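Local atomic coordinates of coenzyme A transferase (Yersinia pestis, PDB entry 3QLI), a protein that probably transfers coenzyme A between acyl-CoA thioesters and carboxylates such as acetate. Residues A[44-49]-A[74-79]; A[50-55]-A[78-83]; A[226-231]-A[377-382]; A[231-236]-A[331-336]; A[184-189]-A[306-311]. All blocks are in the same frame, centred on the assembly; numbering follows the deposited sequence.

Interaction 1: residues A[44-49]-A[74-79]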
# COMPACT_ATOMS: atom_id res chain seq x y z
N MET A 44 -5.32 20.05 -15.63
CA MET A 44 -4.27 20.44 -16.56
C MET A 44 -3.12 19.46 -16.43
O MET A 44 -3.09 18.66 -15.50
CB MET A 44 -3.77 21.85 -16.24
CG MET A 44 -3.33 21.99 -14.78
SD MET A 44 -2.82 23.69 -14.39
CE MET A 44 -2.62 23.59 -12.61
N GLY A 45 -2.17 19.55 -17.35
CA GLY A 45 -1.00 18.70 -17.32
C GLY A 45 -0.11 19.00 -16.13
O GLY A 45 -0.30 19.99 -15.41
N MET A 46 0.89 18.15 -15.92
CA MET A 46 1.82 18.30 -14.80
C MET A 46 3.08 19.10 -15.12
O MET A 46 3.69 18.91 -16.17
CB MET A 46 2.26 16.93 -14.28
CG MET A 46 1.14 16.00 -13.87
SD MET A 46 1.78 14.37 -13.43
CE MET A 46 2.67 14.75 -11.93
N PHE A 47 3.48 19.99 -14.22
CA PHE A 47 4.72 20.74 -14.38
C PHE A 47 4.84 21.56 -15.67
O PHE A 47 4.06 22.47 -15.92
CB PHE A 47 5.95 19.84 -14.19
CG PHE A 47 7.19 20.59 -13.79
CD1 PHE A 47 7.21 21.35 -12.63
CD2 PHE A 47 8.32 20.56 -14.58
CE1 PHE A 47 8.34 22.05 -12.27
CE2 PHE A 47 9.46 21.25 -14.22
CZ PHE A 47 9.47 22.00 -13.06
N ALA A 48 5.83 21.20 -16.47
CA ALA A 48 6.13 21.87 -17.73
C ALA A 48 4.93 21.78 -18.66
O ALA A 48 4.78 22.59 -19.57
CB ALA A 48 7.36 21.25 -18.38
N ALA A 49 4.10 20.77 -18.42
CA ALA A 49 2.87 20.55 -19.17
C ALA A 49 1.83 21.67 -18.98
O ALA A 49 0.99 21.89 -19.85
CB ALA A 49 2.26 19.20 -18.84
N TYR A 74 -5.32 18.96 -9.88
CA TYR A 74 -4.03 18.90 -10.55
C TYR A 74 -2.93 18.34 -9.65
O TYR A 74 -3.08 18.31 -8.43
CB TYR A 74 -3.63 20.31 -11.02
CG TYR A 74 -3.36 21.23 -9.85
CD1 TYR A 74 -2.06 21.49 -9.44
CD2 TYR A 74 -4.40 21.80 -9.14
CE1 TYR A 74 -1.81 22.31 -8.35
CE2 TYR A 74 -4.16 22.63 -8.04
CZ TYR A 74 -2.87 22.87 -7.65
OH TYR A 74 -2.63 23.68 -6.55
N PHE A 75 -1.81 17.97 -10.27
CA PHE A 75 -0.62 17.42 -9.61
C PHE A 75 0.64 18.15 -10.11
O PHE A 75 0.65 18.69 -11.21
CB PHE A 75 -0.43 15.95 -10.00
CG PHE A 75 -1.37 14.99 -9.34
CD1 PHE A 75 -1.00 14.33 -8.18
CD2 PHE A 75 -2.60 14.71 -9.90
CE1 PHE A 75 -1.85 13.43 -7.58
CE2 PHE A 75 -3.46 13.81 -9.30
CZ PHE A 75 -3.08 13.17 -8.14
N GLU A 76 1.70 18.13 -9.30
CA GLU A 76 2.98 18.73 -9.70
C GLU A 76 2.99 20.18 -10.20
O GLU A 76 3.30 20.44 -11.36
CB GLU A 76 3.70 17.82 -10.70
CG GLU A 76 5.22 17.92 -10.64
CD GLU A 76 5.78 17.63 -9.25
OE1 GLU A 76 5.18 16.82 -8.52
OE2 GLU A 76 6.82 18.22 -8.90
N THR A 77 2.63 21.10 -9.32
CA THR A 77 2.57 22.53 -9.65
C THR A 77 3.90 23.15 -10.07
O THR A 77 4.97 22.78 -9.58
CB THR A 77 2.05 23.34 -8.45
OG1 THR A 77 1.16 22.54 -7.67
CG2 THR A 77 1.33 24.59 -8.92
N ALA A 78 3.81 24.11 -10.99
CA ALA A 78 4.97 24.84 -11.51
C ALA A 78 4.70 26.34 -11.39
O ALA A 78 3.55 26.75 -11.25
CB ALA A 78 5.23 24.46 -12.95
N LYS A 79 5.75 27.13 -11.53
CA LYS A 79 5.64 28.57 -11.38
C LYS A 79 4.60 29.13 -12.33
O LYS A 79 3.95 30.13 -12.02
CB LYS A 79 7.00 29.24 -11.64
CG LYS A 79 7.00 30.74 -11.41
CD LYS A 79 8.42 31.30 -11.41
CE LYS A 79 8.41 32.81 -11.34
NZ LYS A 79 7.54 33.32 -10.25
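M46 packs against F75 and E76, and its side chain can be followed atom by atom. M46 CB lies 3.9 Å from F75 O and 4.0 Å from E76 CB. M46 CG lies 3.8 Å from F75 O. The chain then turns at chi3 (68°), and this bend puts CE against the CB atoms of E76 and F75. There M46 CE touches E76 CB at 3.5 Å and F75 CB at 3.8 Å. Both segments are loops that leave neighbouring parallel strands, 41-44 and 70-74, at their C-terminal ends. In a Rossmann-like alpha/beta sheet such ends commonly carry the ligand site. E76 is a CoA-binding residue of this protein. The M46 side chain lies about 6 Å from that of E264, the residue to which CoA is seen covalently bound, though no CoA is bound here. One backbone bond ties the loops: F47 N donates to E76 O at 2.9 Å. The F47 ring meets A78 through CD1, 3.7 Å from A78 CB, while T77 O and E76 O lie at the ring edge. At the strand end M44 and Y74 run side by side. M44 CE ends 3.7 Å from Y74 CG. The Y74 hydroxyl is bonded elsewhere, to E105 and S98, and E105 also takes T77 OG1.

Interaction 2: residues A[50-55]-A[78-83]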
# COMPACT_ATOMS: atom_id res chain seq x y z
N GLU A 50 1.87 22.37 -17.84
CA GLU A 50 0.90 23.43 -17.59
C GLU A 50 1.04 24.45 -18.72
O GLU A 50 2.15 24.83 -19.08
CB GLU A 50 1.17 24.09 -16.23
CG GLU A 50 1.12 23.12 -15.04
CD GLU A 50 1.48 23.78 -13.72
OE1 GLU A 50 2.10 24.86 -13.73
OE2 GLU A 50 1.14 23.21 -12.66
N PRO A 51 -0.09 24.90 -19.27
CA PRO A 51 -0.05 25.80 -20.43
C PRO A 51 -0.10 27.30 -20.06
O PRO A 51 -1.15 27.79 -19.66
CB PRO A 51 -1.28 25.38 -21.24
CG PRO A 51 -2.25 24.90 -20.20
CD PRO A 51 -1.43 24.33 -19.06
N PRO A 52 1.03 28.01 -20.21
CA PRO A 52 1.12 29.39 -19.69
C PRO A 52 0.16 30.38 -20.32
O PRO A 52 -0.36 31.23 -19.59
CB PRO A 52 2.57 29.80 -19.98
CG PRO A 52 3.04 28.83 -21.05
CD PRO A 52 2.34 27.54 -20.71
N ALA A 53 -0.09 30.31 -21.62
CA ALA A 53 -0.97 31.29 -22.24
C ALA A 53 -2.43 31.06 -21.85
O ALA A 53 -3.18 32.01 -21.58
CB ALA A 53 -0.80 31.30 -23.76
N LEU A 54 -2.83 29.79 -21.81
CA LEU A 54 -4.19 29.43 -21.41
C LEU A 54 -4.41 29.76 -19.94
O LEU A 54 -5.46 30.28 -19.57
CB LEU A 54 -4.46 27.93 -21.66
CG LEU A 54 -4.54 27.51 -23.13
CD1 LEU A 54 -4.64 25.98 -23.28
CD2 LEU A 54 -5.73 28.19 -23.83
N LEU A 55 -3.42 29.48 -19.10
CA LEU A 55 -3.57 29.76 -17.67
C LEU A 55 -3.57 31.27 -17.38
O LEU A 55 -4.28 31.73 -16.48
CB LEU A 55 -2.49 29.05 -16.86
CG LEU A 55 -2.66 27.52 -16.87
CD1 LEU A 55 -1.52 26.87 -16.10
CD2 LEU A 55 -4.01 27.08 -16.31
N ALA A 78 3.81 24.11 -10.99
CA ALA A 78 4.97 24.84 -11.51
C ALA A 78 4.70 26.34 -11.39
O ALA A 78 3.55 26.75 -11.25
CB ALA A 78 5.23 24.46 -12.95
N LYS A 79 5.75 27.13 -11.53
CA LYS A 79 5.64 28.57 -11.38
C LYS A 79 4.60 29.13 -12.33
O LYS A 79 3.95 30.13 -12.02
CB LYS A 79 7.00 29.24 -11.64
CG LYS A 79 7.00 30.74 -11.41
CD LYS A 79 8.42 31.30 -11.41
CE LYS A 79 8.41 32.81 -11.34
NZ LYS A 79 7.54 33.32 -10.25
N ILE A 80 4.42 28.50 -13.48
CA ILE A 80 3.43 28.99 -14.42
C ILE A 80 2.06 29.00 -13.75
O ILE A 80 1.33 29.99 -13.84
CB ILE A 80 3.34 28.07 -15.64
CG1 ILE A 80 4.68 28.01 -16.38
CG2 ILE A 80 2.22 28.51 -16.57
CD1 ILE A 80 4.89 26.74 -17.17
N ALA A 81 1.70 27.92 -13.06
CA ALA A 81 0.43 27.85 -12.35
C ALA A 81 0.34 28.79 -11.15
O ALA A 81 -0.67 29.45 -10.93
CB ALA A 81 0.12 26.42 -11.93
N GLY A 82 1.42 28.85 -10.37
CA GLY A 82 1.46 29.68 -9.18
C GLY A 82 1.32 31.16 -9.49
O GLY A 82 0.64 31.90 -8.79
N ASP A 83 2.00 31.57 -10.55
CA ASP A 83 1.99 32.95 -11.03
C ASP A 83 0.64 33.44 -11.55
O ASP A 83 0.33 34.62 -11.44
CB ASP A 83 3.10 33.17 -12.06
CG ASP A 83 4.47 33.24 -11.42
OD1 ASP A 83 4.55 33.23 -10.18
OD2 ASP A 83 5.47 33.30 -12.16
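E50 carries the polar part of this contact by reaching into the first turn of helix 79-83. Its chain is extended beyond CG (chi2 176°), which carries CD toward that turn. E50 OE1 accepts weak hydrogen bonds from A81 N at 3.2 Å and from A78 N at 3.3 Å. E50 OE2 takes a second weak bond from A78 N, also at 3.3 Å. A81 CB lies close beside the carboxylate, 3.1 Å from E50 OE1. The apolar part belongs to I80. I80 CG2 lies 3.4 Å from P52 CA and 3.7 Å from P52 CB. L55 crosses I80 at about a right angle, and L55 CD1 stops 4.1 Å from I80 CG2. The one salt bridge lies within 78-83. There K79 NZ and D83 OD2 pair at 2.8 Å, one helical turn apart, using the syn lone pair of OD2. M44 of strand 41-44 touches E50, L55 and A81. The arrangement is that of two adjacent beta-alpha connections in a Rossmann-like domain, where the starts of helices 52-63 and 79-83 meet beyond the ends of parallel strands.

Interaction 3: residues A[226-231]-A[377-382]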
# COMPACT_ATOMS: atom_id res chain seq x y z
N HIS A 226 27.67 6.52 -3.68
CA HIS A 226 28.46 5.30 -3.80
C HIS A 226 27.84 4.09 -3.11
O HIS A 226 27.91 2.97 -3.62
CB HIS A 226 29.91 5.51 -3.37
CG HIS A 226 30.70 6.29 -4.38
ND1 HIS A 226 30.81 7.66 -4.34
CD2 HIS A 226 31.35 5.89 -5.50
CE1 HIS A 226 31.54 8.07 -5.37
NE2 HIS A 226 31.87 7.01 -6.09
N ILE A 227 27.21 4.30 -1.96
CA ILE A 227 26.55 3.18 -1.29
C ILE A 227 25.38 2.70 -2.16
O ILE A 227 25.17 1.50 -2.35
CB ILE A 227 26.03 3.60 0.09
CG1 ILE A 227 27.20 4.01 0.99
CG2 ILE A 227 25.21 2.48 0.72
CD1 ILE A 227 26.76 4.92 2.13
N ILE A 228 24.62 3.64 -2.68
CA ILE A 228 23.50 3.30 -3.56
C ILE A 228 24.01 2.58 -4.79
O ILE A 228 23.50 1.52 -5.16
CB ILE A 228 22.72 4.55 -3.97
CG1 ILE A 228 22.01 5.14 -2.75
CG2 ILE A 228 21.71 4.22 -5.10
CD1 ILE A 228 21.24 6.41 -3.03
N ALA A 229 25.03 3.14 -5.44
CA ALA A 229 25.55 2.52 -6.66
C ALA A 229 26.03 1.09 -6.41
O ALA A 229 25.91 0.24 -7.29
CB ALA A 229 26.67 3.37 -7.27
N ASP A 230 26.57 0.82 -5.23
CA ASP A 230 27.01 -0.53 -4.91
C ASP A 230 25.84 -1.52 -4.89
O ASP A 230 26.03 -2.72 -5.05
CB ASP A 230 27.73 -0.57 -3.57
CG ASP A 230 29.14 -0.02 -3.63
OD1 ASP A 230 29.65 0.24 -4.75
OD2 ASP A 230 29.75 0.15 -2.54
N LEU A 231 24.63 -1.01 -4.69
CA LEU A 231 23.43 -1.84 -4.62
C LEU A 231 22.74 -1.99 -5.97
O LEU A 231 21.71 -2.65 -6.08
CB LEU A 231 22.43 -1.25 -3.60
CG LEU A 231 22.87 -1.22 -2.14
CD1 LEU A 231 21.96 -0.34 -1.30
CD2 LEU A 231 22.93 -2.63 -1.58
N ARG A 377 15.42 -4.26 -5.47
CA ARG A 377 15.72 -3.55 -4.23
C ARG A 377 15.07 -2.18 -4.23
O ARG A 377 15.19 -1.43 -5.20
CB ARG A 377 17.24 -3.36 -4.05
CG ARG A 377 18.04 -4.64 -3.91
CD ARG A 377 19.52 -4.36 -3.62
NE ARG A 377 20.25 -5.62 -3.43
CZ ARG A 377 21.39 -5.93 -4.04
NH1 ARG A 377 21.98 -5.07 -4.87
NH2 ARG A 377 21.94 -7.12 -3.81
N SER A 378 14.39 -1.84 -3.13
CA SER A 378 13.92 -0.48 -2.92
C SER A 378 14.85 0.23 -1.93
O SER A 378 15.14 -0.29 -0.86
CB SER A 378 12.49 -0.47 -2.35
OG SER A 378 12.24 0.76 -1.69
N ILE A 379 15.33 1.41 -2.32
CA ILE A 379 16.24 2.19 -1.50
C ILE A 379 15.59 3.53 -1.18
O ILE A 379 15.06 4.21 -2.07
CB ILE A 379 17.57 2.46 -2.24
CG1 ILE A 379 18.31 1.14 -2.49
CG2 ILE A 379 18.44 3.43 -1.44
CD1 ILE A 379 19.34 1.19 -3.61
N ILE A 380 15.61 3.90 0.09
CA ILE A 380 15.17 5.24 0.48
C ILE A 380 16.36 5.86 1.20
O ILE A 380 16.90 5.28 2.14
CB ILE A 380 13.94 5.19 1.39
CG1 ILE A 380 12.72 4.70 0.59
CG2 ILE A 380 13.70 6.56 2.01
CD1 ILE A 380 11.47 4.43 1.45
N ALA A 381 16.79 7.03 0.74
CA ALA A 381 18.04 7.60 1.21
C ALA A 381 17.84 9.00 1.76
O ALA A 381 16.99 9.75 1.26
CB ALA A 381 19.06 7.63 0.07
N THR A 382 18.63 9.36 2.76
CA THR A 382 18.66 10.75 3.23
C THR A 382 20.00 11.02 3.90
O THR A 382 20.59 10.11 4.49
CB THR A 382 17.55 11.03 4.27
OG1 THR A 382 17.70 12.37 4.78
CG2 THR A 382 17.65 10.05 5.44
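I379 faces both I228 and L231, and its side chain crosses each of them obliquely. Its CD1 is the main point of touch. I379 CD1 lies 3.8 Å from L231 CD1, 3.9 Å from L231 CB and 4.1 Å from I228 CG2. The I379 CG1 branch lies anti to the carbonyl carbon (chi1 -64°), and CG1 carries CD1 to L231. I228, one turn back on the helix, meets the next part of the strand. Its CG1 approaches I379 CG2, and I228 CD1 ends 4.0 Å from A381 CB. R377 points the same way from the strand as I379 and A381. Its chain is extended from CG to NE, and R377 CD comes near L231 O. The guanidinium then bonds the backbone: R377 NH1 donates to L231 O at 2.7 Å. The oxygen lies in the guanidinium plane, but the donor stands 44° above the carbonyl plane. CD2 of L231 lies over one face of the same guanidinium. L231 O lies just past the last turn of the helix, so the arginine charge would probably suit the helix dipole. L231 itself is held there by its N bonding I228 O. The helix packs on one face of the C-terminal sheet, beside helix 244-252, which touches I228 through V249. I379 and A381 also touch V413 of strand 411-414, the neighbour on one side, and strand 332-337 bonds strand 377-381 on the other. Helix 363-372 covers the other face, where S378 and I380 point.

Interaction 4: residues A[231-236]-A[331-336]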
# COMPACT_ATOMS: atom_id res chain seq x y z
N LEU A 231 24.63 -1.01 -4.69
CA LEU A 231 23.43 -1.84 -4.62
C LEU A 231 22.74 -1.99 -5.97
O LEU A 231 21.71 -2.65 -6.08
CB LEU A 231 22.43 -1.25 -3.60
CG LEU A 231 22.87 -1.22 -2.14
CD1 LEU A 231 21.96 -0.34 -1.30
CD2 LEU A 231 22.93 -2.63 -1.58
N VAL A 232 23.31 -1.38 -7.01
CA VAL A 232 22.80 -1.51 -8.37
C VAL A 232 23.66 -2.48 -9.18
O VAL A 232 24.83 -2.20 -9.45
CB VAL A 232 22.80 -0.15 -9.09
CG1 VAL A 232 22.18 -0.28 -10.46
CG2 VAL A 232 22.04 0.89 -8.26
N PRO A 233 23.08 -3.62 -9.58
CA PRO A 233 23.83 -4.58 -10.41
C PRO A 233 23.77 -4.23 -11.90
O PRO A 233 22.88 -3.48 -12.29
CB PRO A 233 23.09 -5.89 -10.16
CG PRO A 233 21.68 -5.48 -9.85
CD PRO A 233 21.77 -4.14 -9.16
N ASP A 234 24.68 -4.75 -12.72
CA ASP A 234 24.45 -4.65 -14.17
C ASP A 234 23.05 -5.23 -14.45
O ASP A 234 22.59 -6.14 -13.76
CB ASP A 234 25.52 -5.41 -14.98
CG ASP A 234 26.87 -4.67 -15.05
OD1 ASP A 234 26.92 -3.42 -15.09
OD2 ASP A 234 27.90 -5.38 -15.10
N GLY A 235 22.38 -4.70 -15.46
CA GLY A 235 21.08 -5.20 -15.84
C GLY A 235 19.96 -4.67 -14.95
O GLY A 235 18.80 -5.01 -15.15
N ALA A 236 20.31 -3.84 -13.96
CA ALA A 236 19.29 -3.23 -13.10
C ALA A 236 18.28 -2.40 -13.90
O ALA A 236 18.62 -1.77 -14.89
CB ALA A 236 19.95 -2.37 -12.02
N ASN A 331 15.38 -7.35 -11.27
CA ASN A 331 16.45 -6.48 -10.80
C ASN A 331 16.06 -5.01 -10.80
O ASN A 331 16.88 -4.15 -11.07
CB ASN A 331 17.72 -6.70 -11.64
CG ASN A 331 18.23 -8.14 -11.57
OD1 ASN A 331 18.46 -8.68 -10.48
ND2 ASN A 331 18.38 -8.77 -12.72
N VAL A 332 14.80 -4.73 -10.50
CA VAL A 332 14.39 -3.35 -10.32
C VAL A 332 15.20 -2.73 -9.18
O VAL A 332 15.42 -3.37 -8.14
CB VAL A 332 12.89 -3.24 -9.98
CG1 VAL A 332 12.53 -1.81 -9.57
CG2 VAL A 332 12.05 -3.69 -11.18
N VAL A 333 15.69 -1.52 -9.40
CA VAL A 333 16.23 -0.74 -8.29
C VAL A 333 15.48 0.57 -8.24
O VAL A 333 15.54 1.35 -9.19
CB VAL A 333 17.73 -0.48 -8.41
CG1 VAL A 333 18.19 0.38 -7.24
CG2 VAL A 333 18.51 -1.80 -8.45
N SER A 334 14.75 0.78 -7.15
CA SER A 334 14.02 2.02 -6.90
C SER A 334 14.83 2.88 -5.95
O SER A 334 15.18 2.44 -4.86
CB SER A 334 12.66 1.71 -6.28
OG SER A 334 12.10 2.89 -5.71
N ILE A 335 15.13 4.11 -6.37
CA ILE A 335 15.90 5.02 -5.54
C ILE A 335 15.08 6.27 -5.26
O ILE A 335 14.85 7.09 -6.16
CB ILE A 335 17.23 5.40 -6.22
CG1 ILE A 335 18.08 4.15 -6.46
CG2 ILE A 335 18.00 6.44 -5.38
CD1 ILE A 335 19.11 4.29 -7.59
N ASN A 336 14.62 6.40 -4.03
CA ASN A 336 13.80 7.53 -3.60
C ASN A 336 14.45 8.25 -2.42
O ASN A 336 15.22 7.66 -1.69
CB ASN A 336 12.43 7.04 -3.18
CG ASN A 336 11.59 6.60 -4.35
OD1 ASN A 336 11.42 7.35 -5.30
ND2 ASN A 336 11.09 5.37 -4.30
O HOH W 1 18.04 -7.63 -15.14
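N331 opens the second segment and meets the end of the turn that runs from P233 to A236. N331 O lies 3.3 Å from A236 CA, a CA-H...O contact with an angle of 135° at the hydrogen. Its CB lies near G235 O. Its amide end reaches G235 through a water: N331 ND2 donates to the water at 2.7 Å, and the water donates to G235 O at 2.7 Å. The turn is type II. A236 N bonds P233 O at 3.1 Å, and the positive phi of G235 (80°) is one that glycine readily adopts. V333 is the next residue to take part, and it uses both branches. V333 CG1 lies anti to the backbone N (chi1 178°) and packs 4.0 Å from V232 CG2. V333 CG2 is directed to the turn, 3.9 Å from A236 CB. V333 also meets P233 tip to tip, with V333 CG2 4.1 Å from P233 CD. Farther on, S334 OG bonds Q239 OE1 and I335 packs on M240, both in strand 237-240. Strand 332-337 is here already pairing in parallel with that strand, and N331 and V333 both bond the backbone of C237. Between the two segments the contact rests on apolar packing, one CA-H...O contact and one water bridge, so direct polar bonding is left to partners outside, such as R377 for L231 O and R256 for V232 O.

Interaction 5: residues A[184-189]-A[306-311]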
# COMPACT_ATOMS: atom_id res chain seq x y z
N MET A 184 7.94 22.07 -27.03
CA MET A 184 7.49 20.80 -26.44
C MET A 184 7.93 19.64 -27.34
O MET A 184 7.55 19.59 -28.50
CB MET A 184 5.96 20.78 -26.27
CG MET A 184 5.45 19.49 -25.61
SD MET A 184 6.03 19.24 -23.92
CE MET A 184 4.93 20.31 -23.00
N PRO A 185 8.74 18.72 -26.81
CA PRO A 185 9.19 17.61 -27.66
C PRO A 185 8.05 16.69 -28.12
O PRO A 185 7.06 16.51 -27.40
CB PRO A 185 10.16 16.84 -26.75
CG PRO A 185 9.72 17.21 -25.34
CD PRO A 185 9.33 18.66 -25.46
N ARG A 186 8.20 16.13 -29.32
CA ARG A 186 7.29 15.13 -29.84
C ARG A 186 7.72 13.78 -29.29
O ARG A 186 8.67 13.17 -29.79
CB ARG A 186 7.33 15.13 -31.37
CG ARG A 186 6.33 14.19 -32.01
CD ARG A 186 6.36 14.28 -33.53
NE ARG A 186 5.63 15.43 -34.06
CZ ARG A 186 6.12 16.67 -34.16
NH1 ARG A 186 7.35 16.94 -33.74
NH2 ARG A 186 5.37 17.64 -34.68
N VAL A 187 7.03 13.33 -28.26
CA VAL A 187 7.42 12.11 -27.55
C VAL A 187 6.54 10.94 -27.94
O VAL A 187 5.33 11.09 -28.03
CB VAL A 187 7.35 12.35 -26.03
CG1 VAL A 187 7.52 11.04 -25.27
CG2 VAL A 187 8.41 13.38 -25.62
N GLN A 188 7.15 9.78 -28.18
CA GLN A 188 6.38 8.57 -28.47
C GLN A 188 5.93 7.92 -27.17
O GLN A 188 6.65 7.92 -26.17
CB GLN A 188 7.23 7.57 -29.27
CG GLN A 188 7.63 8.09 -30.66
CD GLN A 188 8.66 7.22 -31.36
OE1 GLN A 188 8.93 6.09 -30.94
NE2 GLN A 188 9.26 7.75 -32.42
N GLY A 189 4.73 7.35 -27.19
CA GLY A 189 4.24 6.69 -26.00
C GLY A 189 2.83 6.17 -26.14
O GLY A 189 2.17 6.40 -27.15
N LEU A 306 14.50 14.47 -25.89
CA LEU A 306 13.37 13.55 -25.94
C LEU A 306 12.68 13.57 -27.28
O LEU A 306 11.97 12.63 -27.63
CB LEU A 306 12.33 13.89 -24.86
CG LEU A 306 12.89 14.07 -23.45
CD1 LEU A 306 11.73 14.41 -22.50
CD2 LEU A 306 13.63 12.82 -23.00
N ASN A 307 12.89 14.63 -28.04
CA ASN A 307 12.16 14.81 -29.28
C ASN A 307 12.39 13.67 -30.27
O ASN A 307 13.51 13.45 -30.72
CB ASN A 307 12.52 16.16 -29.91
CG ASN A 307 11.61 16.54 -31.05
OD1 ASN A 307 10.41 16.78 -30.85
ND2 ASN A 307 12.16 16.60 -32.26
N ASP A 308 11.33 12.93 -30.60
CA ASP A 308 11.40 11.90 -31.63
C ASP A 308 12.40 10.80 -31.32
O ASP A 308 12.96 10.21 -32.24
CB ASP A 308 11.77 12.51 -32.98
CG ASP A 308 10.63 13.27 -33.61
OD1 ASP A 308 9.50 12.76 -33.58
OD2 ASP A 308 10.87 14.37 -34.15
N HIS A 309 12.62 10.54 -30.04
CA HIS A 309 13.55 9.49 -29.63
C HIS A 309 12.85 8.15 -29.70
O HIS A 309 11.85 7.96 -29.00
CB HIS A 309 14.01 9.74 -28.20
CG HIS A 309 15.28 9.04 -27.86
ND1 HIS A 309 15.46 7.68 -28.04
CD2 HIS A 309 16.45 9.51 -27.36
CE1 HIS A 309 16.68 7.35 -27.66
NE2 HIS A 309 17.30 8.43 -27.25
N PRO A 310 13.37 7.21 -30.51
CA PRO A 310 12.68 5.93 -30.73
C PRO A 310 12.86 4.94 -29.59
O PRO A 310 12.23 3.87 -29.61
CB PRO A 310 13.35 5.37 -31.99
CG PRO A 310 14.27 6.46 -32.50
CD PRO A 310 14.57 7.35 -31.36
N ALA A 311 13.72 5.26 -28.63
CA ALA A 311 13.97 4.36 -27.50
C ALA A 311 13.47 4.91 -26.17
O ALA A 311 13.83 4.40 -25.11
CB ALA A 311 15.45 3.98 -27.40
O HOH W 2 9.93 9.57 -27.77
O HOH W 3 8.42 10.56 -33.27
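R186 N donates to N307 OD1 at 2.8 Å in a nearly straight bond (175°). N307 begins the middle of a type II beta turn from L306 to H309, and R186 docks on that turn with both of its backbone polar atoms. R186 O accepts from D308 N, also at 2.8 Å. The CG of N307 is anti to the backbone N (chi1 -168°), and chi2 (66°) then sets OD1 for R186 N. The side chains of R186 and D308 run side by side, with guanidinium and carboxylate planes only 18° apart. R186 CD is 3.5 Å from D308 OD1, yet R186 NH1 stays 4.4 Å from D308 OD2, too far for a salt bridge. Apart from the polar bonds, L306 CB packs on V187 CG2 at 4.0 Å and on P185 CB at 4.1 Å. The contact joins a loop of the N-terminal family region to one of the C-terminal region. V187 N also bonds S158 OG, and the Q188 backbone bonds S314 of strand 312-314. Two waters extend the seam. One accepts from Q188 N and donates to H309 O. The other links Q188 NE2 with D308 OD1. Beside them, Q188 OE1 rests 3.8 Å from P310 CA.

In the fold
From the N terminus, interaction 1 closes first, joining the loops after strands 41-44 and 70-74. Interaction 2 continues it, joining the helix starts that follow. The two share A78 and K79, and their centres are 8 Å apart. Interaction 5 opens next, at 184-189, and closes only at 306-311, tying the two family regions together. Its M184 touches A48 of interaction 1. Interactions 3 and 4 open before interaction 5 closes, so both cross it. Interaction 4 closes at 331-336, within the longer loop that interaction 3 closes at 377-382. These two share L231 and reach neighbouring strands of the C-terminal sheet, about 35 Å from interaction 2 between centres.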